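Local coordinates for protein geranyltranstransferase (Marinomonas sp. MED121, PDB 4F62) that probably catalyses chain elongation of isoprenoid diphosphates, as a putative farnesyl-diphosphate synthase of the polyprenyl transferase family, at residues Y210-Q221 with L283-D292; R47-A55 with L184-G192. All coordinates share one frame; numbering follows the deposited sequence.

From the N terminus the chain first reaches 47-55, on helix 48-60. Interaction 2 closes a long, mostly helical loop when 184-192, on helix 170-194, packs against it. The next helix, 201-226, carries 210-221. Interaction 1 then closes a second, shorter loop, when the last modelled helix, 281-291, returns to it. The two loops follow in series and neither nest nor cross. The centres of the two contacts lie about 12 Å apart, and the contacts touch. I48 packs on Y289 and I290, and A211 packs on K186. Helix 48-60 thus meets both helix 170-194 and helix 281-291, and the contacts join four helices of the all-helical isoprenoid synthase fold.

Interaction 1: Y210-Q221 with L283-D292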
loop_
_atom_site.group_PDB
_atom_site.type_symbol
_atom_site.label_atom_id
_atom_site.label_comp_id
_atom_site.label_asym_id
_atom_site.label_seq_id
_atom_site.Cartn_x
_atom_site.Cartn_y
_atom_site.Cartn_z
ATOM N N TYR A 210 18.704 14.372 12.371
ATOM C CA TYR A 210 18.928 13.325 13.367
ATOM C C TYR A 210 18.763 11.962 12.702
ATOM O O TYR A 210 19.632 11.087 12.808
ATOM C CB TYR A 210 17.964 13.479 14.546
ATOM C CG TYR A 210 17.859 12.259 15.442
ATOM C CD1 TYR A 210 16.942 11.249 15.170
ATOM C CD2 TYR A 210 18.668 12.122 16.566
ATOM C CE1 TYR A 210 16.833 10.136 15.987
ATOM C CE2 TYR A 210 18.569 11.006 17.388
ATOM C CZ TYR A 210 17.641 10.016 17.087
ATOM O OH TYR A 210 17.524 8.896 17.879
ATOM N N ALA A 211 17.651 11.801 11.995
ATOM C CA ALA A 211 17.299 10.521 11.404
ATOM C C ALA A 211 18.272 10.104 10.320
ATOM O O ALA A 211 18.670 8.936 10.241
ATOM C CB ALA A 211 15.884 10.578 10.838
ATOM N N HIS A 212 18.640 11.053 9.466
ATOM C CA HIS A 212 19.626 10.783 8.422
ATOM C C HIS A 212 20.923 10.248 9.020
ATOM O O HIS A 212 21.484 9.261 8.535
ATOM C CB HIS A 212 19.922 12.050 7.615
ATOM C CG HIS A 212 20.866 11.827 6.474
ATOM N ND1 HIS A 212 22.237 11.842 6.627
ATOM C CD2 HIS A 212 20.634 11.575 5.165
ATOM C CE1 HIS A 212 22.810 11.611 5.458
ATOM N NE2 HIS A 212 21.858 11.445 4.553
ATOM N N ALA A 213 21.401 10.901 10.076
ATOM C CA ALA A 213 22.670 10.512 10.678
ATOM C C ALA A 213 22.589 9.104 11.268
ATOM O O ALA A 213 23.475 8.261 11.055
ATOM C CB ALA A 213 23.083 11.529 11.748
ATOM N N ILE A 214 21.517 8.851 12.012
ATOM C CA ILE A 214 21.322 7.571 12.693
ATOM C C ILE A 214 21.142 6.416 11.702
ATOM O O ILE A 214 21.689 5.321 11.895
ATOM C CB ILE A 214 20.104 7.651 13.640
ATOM C CG1 ILE A 214 20.474 8.482 14.861
ATOM C CG2 ILE A 214 19.662 6.274 14.080
ATOM C CD1 ILE A 214 21.691 7.981 15.537
ATOM N N GLY A 215 20.382 6.668 10.640
ATOM C CA GLY A 215 20.161 5.671 9.603
ATOM C C GLY A 215 21.440 5.240 8.914
ATOM O O GLY A 215 21.700 4.042 8.736
ATOM N N LEU A 216 22.256 6.208 8.517
ATOM C CA LEU A 216 23.513 5.869 7.873
ATOM C C LEU A 216 24.456 5.194 8.881
ATOM O O LEU A 216 25.057 4.154 8.579
ATOM C CB LEU A 216 24.150 7.120 7.250
ATOM C CG LEU A 216 25.444 6.944 6.451
ATOM C CD1 LEU A 216 25.320 5.806 5.430
ATOM C CD2 LEU A 216 25.804 8.261 5.755
ATOM N N ALA A 217 24.565 5.763 10.082
ATOM C CA ALA A 217 25.488 5.242 11.092
ATOM C C ALA A 217 25.294 3.752 11.363
ATOM O O ALA A 217 26.270 3.005 11.522
ATOM C CB ALA A 217 25.373 6.028 12.391
ATOM N N PHE A 218 24.042 3.310 11.400
ATOM C CA PHE A 218 23.796 1.904 11.696
ATOM C C PHE A 218 24.232 0.999 10.541
ATOM O O PHE A 218 24.730 -0.105 10.772
ATOM C CB PHE A 218 22.347 1.661 12.166
ATOM C CG PHE A 218 21.438 1.070 11.130
ATOM C CD1 PHE A 218 21.489 -0.295 10.816
ATOM C CD2 PHE A 218 20.475 1.862 10.516
ATOM C CE1 PHE A 218 20.633 -0.841 9.866
ATOM C CE2 PHE A 218 19.607 1.329 9.568
ATOM C CZ PHE A 218 19.682 -0.024 9.242
ATOM N N GLN A 219 24.078 1.469 9.303
ATOM C CA GLN A 219 24.588 0.703 8.165
ATOM C C GLN A 219 26.111 0.635 8.166
ATOM O O GLN A 219 26.688 -0.430 7.913
ATOM C CB GLN A 219 24.060 1.261 6.837
ATOM C CG GLN A 219 22.553 1.056 6.640
ATOM C CD GLN A 219 22.175 -0.388 6.299
ATOM O OE1 GLN A 219 23.021 -1.285 6.282
ATOM N NE2 GLN A 219 20.895 -0.607 6.018
ATOM N N VAL A 220 26.767 1.761 8.446
ATOM C CA VAL A 220 28.228 1.759 8.535
ATOM C C VAL A 220 28.686 0.824 9.644
ATOM O O VAL A 220 29.573 -0.012 9.442
ATOM C CB VAL A 220 28.810 3.174 8.783
ATOM C CG1 VAL A 220 30.357 3.137 8.757
ATOM C CG2 VAL A 220 28.274 4.150 7.742
ATOM N N GLN A 221 28.072 0.964 10.817
ATOM C CA GLN A 221 28.416 0.121 11.952
ATOM C C GLN A 221 28.223 -1.360 11.637
ATOM O O GLN A 221 29.042 -2.192 12.024
ATOM C CB GLN A 221 27.599 0.511 13.193
ATOM C CG GLN A 221 27.988 -0.267 14.445
ATOM C CD GLN A 221 29.463 -0.108 14.831
ATOM O OE1 GLN A 221 30.158 0.802 14.365
ATOM N NE2 GLN A 221 29.943 -1.003 15.695
ATOM N N LEU A 283 15.406 9.656 22.375
ATOM C CA LEU A 283 16.064 9.757 21.076
ATOM C C LEU A 283 17.579 9.664 21.224
ATOM O O LEU A 283 18.264 9.129 20.358
ATOM C CB LEU A 283 15.674 11.052 20.357
ATOM C CG LEU A 283 14.308 11.103 19.675
ATOM C CD1 LEU A 283 14.080 12.475 19.043
ATOM C CD2 LEU A 283 14.207 10.015 18.625
ATOM N N THR A 284 18.108 10.174 22.326
ATOM C CA THR A 284 19.535 10.053 22.558
ATOM C C THR A 284 19.879 8.595 22.851
ATOM O O THR A 284 20.807 8.031 22.253
ATOM C CB THR A 284 19.975 10.948 23.718
ATOM O OG1 THR A 284 19.653 12.311 23.404
ATOM C CG2 THR A 284 21.476 10.809 23.961
ATOM N N ASP A 285 19.124 7.981 23.762
ATOM C CA ASP A 285 19.333 6.572 24.100
ATOM C C ASP A 285 19.167 5.674 22.871
ATOM O O ASP A 285 19.971 4.765 22.652
ATOM C CB ASP A 285 18.374 6.124 25.203
ATOM C CG ASP A 285 18.662 6.785 26.533
ATOM O OD1 ASP A 285 19.770 7.330 26.703
ATOM O OD2 ASP A 285 17.778 6.743 27.413
ATOM N N LEU A 286 18.130 5.934 22.078
ATOM C CA LEU A 286 17.860 5.162 20.854
ATOM C C LEU A 286 18.965 5.290 19.819
ATOM O O LEU A 286 19.174 4.379 19.011
ATOM C CB LEU A 286 16.533 5.577 20.200
ATOM C CG LEU A 286 15.251 5.013 20.827
ATOM C CD1 LEU A 286 14.016 5.612 20.169
ATOM C CD2 LEU A 286 15.231 3.498 20.700
ATOM N N ALA A 287 19.655 6.425 19.820
ATOM C CA ALA A 287 20.753 6.621 18.880
ATOM C C ALA A 287 21.824 5.565 19.160
ATOM O O ALA A 287 22.248 4.833 18.255
ATOM C CB ALA A 287 21.333 8.020 19.005
ATOM N N ASN A 288 22.237 5.475 20.420
ATOM C CA ASN A 288 23.269 4.519 20.820
ATOM C C ASN A 288 22.852 3.063 20.580
ATOM O O ASN A 288 23.634 2.263 20.067
ATOM C CB ASN A 288 23.672 4.741 22.281
ATOM C CG ASN A 288 23.753 6.222 22.644
ATOM O OD1 ASN A 288 23.744 7.089 21.763
ATOM N ND2 ASN A 288 23.820 6.519 23.945
ATOM N N TYR A 289 21.614 2.729 20.942
ATOM C CA TYR A 289 21.092 1.373 20.763
ATOM C C TYR A 289 21.047 0.918 19.292
ATOM O O TYR A 289 21.537 -0.167 18.955
ATOM C CB TYR A 289 19.698 1.266 21.379
ATOM C CG TYR A 289 19.017 -0.068 21.168
ATOM C CD1 TYR A 289 19.526 -1.229 21.741
ATOM C CD2 TYR A 289 17.850 -0.162 20.420
ATOM C CE1 TYR A 289 18.897 -2.455 21.560
ATOM C CE2 TYR A 289 17.213 -1.377 20.237
ATOM C CZ TYR A 289 17.740 -2.521 20.806
ATOM O OH TYR A 289 17.105 -3.729 20.620
ATOM N N ILE A 290 20.450 1.743 18.429
ATOM C CA ILE A 290 20.321 1.432 16.999
ATOM C C ILE A 290 21.692 1.320 16.338
ATOM O O ILE A 290 21.991 0.333 15.647
ATOM C CB ILE A 290 19.485 2.493 16.245
ATOM C CG1 ILE A 290 18.032 2.471 16.732
ATOM C CG2 ILE A 290 19.531 2.244 14.746
ATOM C CD1 ILE A 290 17.252 3.755 16.427
ATOM N N ILE A 291 22.519 2.335 16.560
ATOM C CA ILE A 291 23.883 2.339 16.047
ATOM C C ILE A 291 24.670 1.141 16.560
ATOM O O ILE A 291 25.243 0.393 15.762
ATOM C CB ILE A 291 24.617 3.634 16.437
ATOM C CG1 ILE A 291 24.098 4.798 15.594
ATOM C CG2 ILE A 291 26.118 3.490 16.241
ATOM C CD1 ILE A 291 24.717 6.129 15.969
ATOM N N ASP A 292 24.640 0.967 17.885
ATOM C CA ASP A 292 25.472 0.037 18.664
ATOM C C ASP A 292 26.792 0.696 19.058
ATOM O O ASP A 292 26.860 1.408 20.062
ATOM C CB ASP A 292 25.695 -1.318 17.972
ATOM C CG ASP A 292 26.779 -2.143 18.637
ATOM O OD1 ASP A 292 27.970 -1.951 18.302
ATOM O OD2 ASP A 292 26.439 -2.986 19.493
#
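Y210 on helix 201-226 meets L283 on the last modelled helix, 281-291, in the all-helical isoprenoid synthase fold. The two short helix segments run nearly parallel, 25° apart. With CG anti to the backbone N (chi1 165°), the Y210 ring leans across to the second helix. Y210 OH donates to L283 O at 2.6 Å, an oxygen that also accepts from A287 N. L283 CD2 packs beside ring atom CE1. A phenylalanine in place of Y210 would probably cost L283 O the hydroxyl donor, leaving the helical bond from A287 N, and lose this polar tie between the segments.

The tight part lies in the middle. I214 CD1 presses on A287 CB at 3.5 Å, closer than usual carbon contact. I291 CD1 touches both I214 CD1 and A217 CB, 3.6 Å from each. The I214 and I291 side chains cross at about a right angle. Helix 249-273 adds A269 against I214. Beyond this core, F218 CB rests on I290 CG2.

The far end is looser. D292 is exposed and poorly ordered. Q221 CG lies 3.1 Å from I291 O. The bend at chi2 (58°) then turns the amide toward D292. It makes a weak hydrogen bond, Q221 NE2 to D292 OD1, at 3.4 Å.

Interaction 2: R47-A55 with L184-G192; sequences RIRPMLTYA and LIKASVRMG
R49 and S188 meet where helix 48-60 packs on helix 170-194, inside the helical core of the isoprenoid synthase fold. The segments are close to parallel, and their axes approach to 7.2 Å with a crossing angle of -30°. The small residues S188 and G192 at the interface are consistent with this spacing.

R49 CG is anti to the carbonyl carbon (chi1 -66°), and the chain runs along the second helix toward that helix's N-terminal end. R49 CB sits 3.3 Å from S188 OG. CG touches the same oxygen and also nears I185 CD1. The chain stays extended from CG to NE. R49 NE lies 4.0 Å from I185 CD1 and has L184 CB at the guanidinium edge. CZ also comes near I185 CD1, which lies over one face of the group, offset toward its rim. At the tip, R49 NH1 hydrogen-bonds a glycerol that probably came from the crystallisation liquor.

L52 CD1 packs on I185 CG2 at 3.8 Å, and L52 CB lies against S188 CB. No hydrogen bond links the segments. Both hydroxyls turn back to their own helices. S188 OG donates to L184 O, and T53 OG1 donates to R49 O from above the carbonyl plane. T53 N reaches R49 O from the opposite face.

The backbones come closest near G192, where a beta carbon would probably collide with T53 O. Two CA-H...O contacts run in opposite senses: T53 CA to S188 O at 3.4 Å, and G192 CA to T53 O at 3.3 Å.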
loop_
_atom_site.group_PDB
_atom_site.type_symbol
_atom_site.label_atom_id
_atom_site.label_comp_id
_atom_site.label_asym_id
_atom_site.label_seq_id
_atom_site.Cartn_x
_atom_site.Cartn_y
_atom_site.Cartn_z
ATOM N N ARG A 47 11.085 -3.447 17.201
ATOM C CA ARG A 47 10.218 -2.265 17.041
ATOM C C ARG A 47 10.970 -0.925 17.057
ATOM O O ARG A 47 10.479 0.070 17.614
ATOM C CB ARG A 47 9.128 -2.232 18.124
ATOM C CG ARG A 47 8.404 -3.531 18.336
ATOM C CD ARG A 47 7.824 -4.039 17.035
ATOM N NE ARG A 47 6.799 -5.048 17.289
ATOM C CZ ARG A 47 6.405 -5.964 16.410
ATOM N NH1 ARG A 47 6.960 -6.018 15.204
ATOM N NH2 ARG A 47 5.458 -6.833 16.741
ATOM N N ILE A 48 12.158 -0.907 16.462
ATOM C CA ILE A 48 12.969 0.303 16.382
ATOM C C ILE A 48 12.178 1.468 15.798
ATOM O O ILE A 48 12.212 2.590 16.311
ATOM C CB ILE A 48 14.165 0.080 15.462
ATOM C CG1 ILE A 48 15.082 -0.995 16.041
ATOM C CG2 ILE A 48 14.902 1.374 15.239
ATOM C CD1 ILE A 48 15.577 -0.679 17.389
ATOM N N ARG A 49 11.458 1.204 14.717
ATOM C CA ARG A 49 10.715 2.280 14.066
ATOM C C ARG A 49 9.547 2.802 14.912
ATOM O O ARG A 49 9.383 4.018 15.060
ATOM C CB ARG A 49 10.318 1.877 12.634
ATOM C CG ARG A 49 11.571 1.730 11.743
ATOM C CD ARG A 49 11.354 0.867 10.496
ATOM N NE ARG A 49 12.638 0.509 9.873
ATOM C CZ ARG A 49 13.477 -0.413 10.345
ATOM N NH1 ARG A 49 13.178 -1.082 11.456
ATOM N NH2 ARG A 49 14.614 -0.669 9.707
ATOM N N PRO A 50 8.727 1.899 15.475
ATOM C CA PRO A 50 7.802 2.432 16.489
ATOM C C PRO A 50 8.484 3.215 17.625
ATOM O O PRO A 50 8.001 4.302 17.963
ATOM C CB PRO A 50 7.121 1.171 17.026
ATOM C CG PRO A 50 7.008 0.305 15.784
ATOM C CD PRO A 50 8.346 0.536 15.053
ATOM N N MET A 51 9.572 2.705 18.193
ATOM C CA MET A 51 10.249 3.433 19.268
ATOM C C MET A 51 10.642 4.859 18.863
ATOM O O MET A 51 10.412 5.803 19.612
ATOM C CB MET A 51 11.464 2.651 19.792
ATOM C CG MET A 51 11.067 1.359 20.494
ATOM S SD MET A 51 12.392 0.551 21.418
ATOM C CE MET A 51 13.455 0.055 20.073
ATOM N N LEU A 52 11.222 5.016 17.675
ATOM C CA LEU A 52 11.571 6.341 17.166
ATOM C C LEU A 52 10.337 7.222 17.016
ATOM O O LEU A 52 10.384 8.415 17.304
ATOM C CB LEU A 52 12.248 6.228 15.796
ATOM C CG LEU A 52 13.681 5.697 15.790
ATOM C CD1 LEU A 52 14.103 5.421 14.350
ATOM C CD2 LEU A 52 14.636 6.692 16.462
ATOM N N THR A 53 9.237 6.639 16.549
ATOM C CA THR A 53 8.001 7.393 16.341
ATOM C C THR A 53 7.468 7.946 17.658
ATOM O O THR A 53 7.141 9.138 17.770
ATOM C CB THR A 53 6.927 6.515 15.681
ATOM O OG1 THR A 53 7.491 5.891 14.519
ATOM C CG2 THR A 53 5.701 7.355 15.258
ATOM N N TYR A 54 7.388 7.089 18.669
ATOM C CA TYR A 54 6.874 7.533 19.958
ATOM C C TYR A 54 7.832 8.530 20.598
ATOM O O TYR A 54 7.388 9.464 21.273
ATOM C CB TYR A 54 6.659 6.351 20.902
ATOM C CG TYR A 54 5.503 5.455 20.527
ATOM C CD1 TYR A 54 4.191 5.926 20.556
ATOM C CD2 TYR A 54 5.715 4.127 20.170
ATOM C CE1 TYR A 54 3.118 5.099 20.220
ATOM C CE2 TYR A 54 4.647 3.289 19.835
ATOM C CZ TYR A 54 3.357 3.776 19.866
ATOM O OH TYR A 54 2.310 2.941 19.544
ATOM N N ALA A 55 9.139 8.318 20.407
ATOM C CA ALA A 55 10.160 9.193 21.015
ATOM C C ALA A 55 10.089 10.601 20.437
ATOM O O ALA A 55 10.252 11.588 21.150
ATOM C CB ALA A 55 11.575 8.617 20.816
ATOM N N LEU A 184 12.620 5.084 5.889
ATOM C CA LEU A 184 11.635 4.669 6.886
ATOM C C LEU A 184 12.042 5.121 8.278
ATOM O O LEU A 184 11.185 5.400 9.125
ATOM C CB LEU A 184 11.426 3.151 6.887
ATOM C CG LEU A 184 10.348 2.504 6.026
ATOM C CD1 LEU A 184 10.180 1.052 6.462
ATOM C CD2 LEU A 184 9.005 3.259 6.117
ATOM N N ILE A 185 13.349 5.175 8.522
ATOM C CA ILE A 185 13.847 5.695 9.787
ATOM C C ILE A 185 13.473 7.164 9.892
ATOM O O ILE A 185 13.054 7.637 10.942
ATOM C CB ILE A 185 15.391 5.579 9.874
ATOM C CG1 ILE A 185 15.815 4.109 9.877
ATOM C CG2 ILE A 185 15.916 6.310 11.095
ATOM C CD1 ILE A 185 15.228 3.298 11.016
ATOM N N LYS A 186 13.644 7.894 8.794
ATOM C CA LYS A 186 13.267 9.308 8.762
ATOM C C LYS A 186 11.747 9.498 8.863
ATOM O O LYS A 186 11.266 10.435 9.517
ATOM C CB LYS A 186 13.802 9.982 7.489
ATOM C CG LYS A 186 13.648 11.503 7.482
ATOM C CD LYS A 186 14.525 12.163 6.400
ATOM C CE LYS A 186 13.805 12.221 5.062
ATOM N NZ LYS A 186 13.844 13.592 4.463
ATOM N N ALA A 187 10.996 8.624 8.203
ATOM C CA ALA A 187 9.530 8.673 8.288
ATOM C C ALA A 187 9.093 8.486 9.737
ATOM O O ALA A 187 8.135 9.111 10.197
ATOM C CB ALA A 187 8.910 7.609 7.417
ATOM N N SER A 188 9.806 7.625 10.458
ATOM C CA SER A 188 9.496 7.371 11.867
ATOM C C SER A 188 9.552 8.643 12.713
ATOM O O SER A 188 8.601 8.956 13.433
ATOM C CB SER A 188 10.440 6.314 12.452
ATOM O OG SER A 188 10.244 5.063 11.816
ATOM N N VAL A 189 10.662 9.377 12.637
ATOM C CA VAL A 189 10.774 10.590 13.443
ATOM C C VAL A 189 9.864 11.700 12.901
ATOM O O VAL A 189 9.252 12.425 13.686
ATOM C CB VAL A 189 12.249 11.093 13.617
ATOM C CG1 VAL A 189 13.168 9.944 14.051
ATOM C CG2 VAL A 189 12.758 11.727 12.341
ATOM N N ARG A 190 9.756 11.821 11.574
ATOM C CA ARG A 190 8.910 12.862 10.984
ATOM C C ARG A 190 7.432 12.646 11.336
ATOM O O ARG A 190 6.727 13.566 11.793
ATOM C CB ARG A 190 9.110 12.952 9.453
ATOM C CG ARG A 190 10.473 13.500 9.011
ATOM C CD ARG A 190 10.588 13.538 7.471
ATOM N NE ARG A 190 9.530 14.358 6.870
ATOM C CZ ARG A 190 9.574 15.685 6.782
ATOM N NH1 ARG A 190 10.629 16.350 7.249
ATOM N NH2 ARG A 190 8.569 16.351 6.232
ATOM N N MET A 191 6.958 11.424 11.132
ATOM C CA MET A 191 5.560 11.116 11.418
ATOM C C MET A 191 5.233 11.187 12.904
ATOM O O MET A 191 4.163 11.647 13.273
ATOM C CB MET A 191 5.168 9.751 10.854
ATOM C CG MET A 191 5.224 9.694 9.317
ATOM S SD MET A 191 5.042 7.999 8.730
ATOM C CE MET A 191 3.272 7.757 8.925
ATOM N N GLY A 192 6.156 10.725 13.743
ATOM C CA GLY A 192 5.981 10.823 15.177
ATOM C C GLY A 192 5.720 12.251 15.606
ATOM O O GLY A 192 4.724 12.532 16.282
#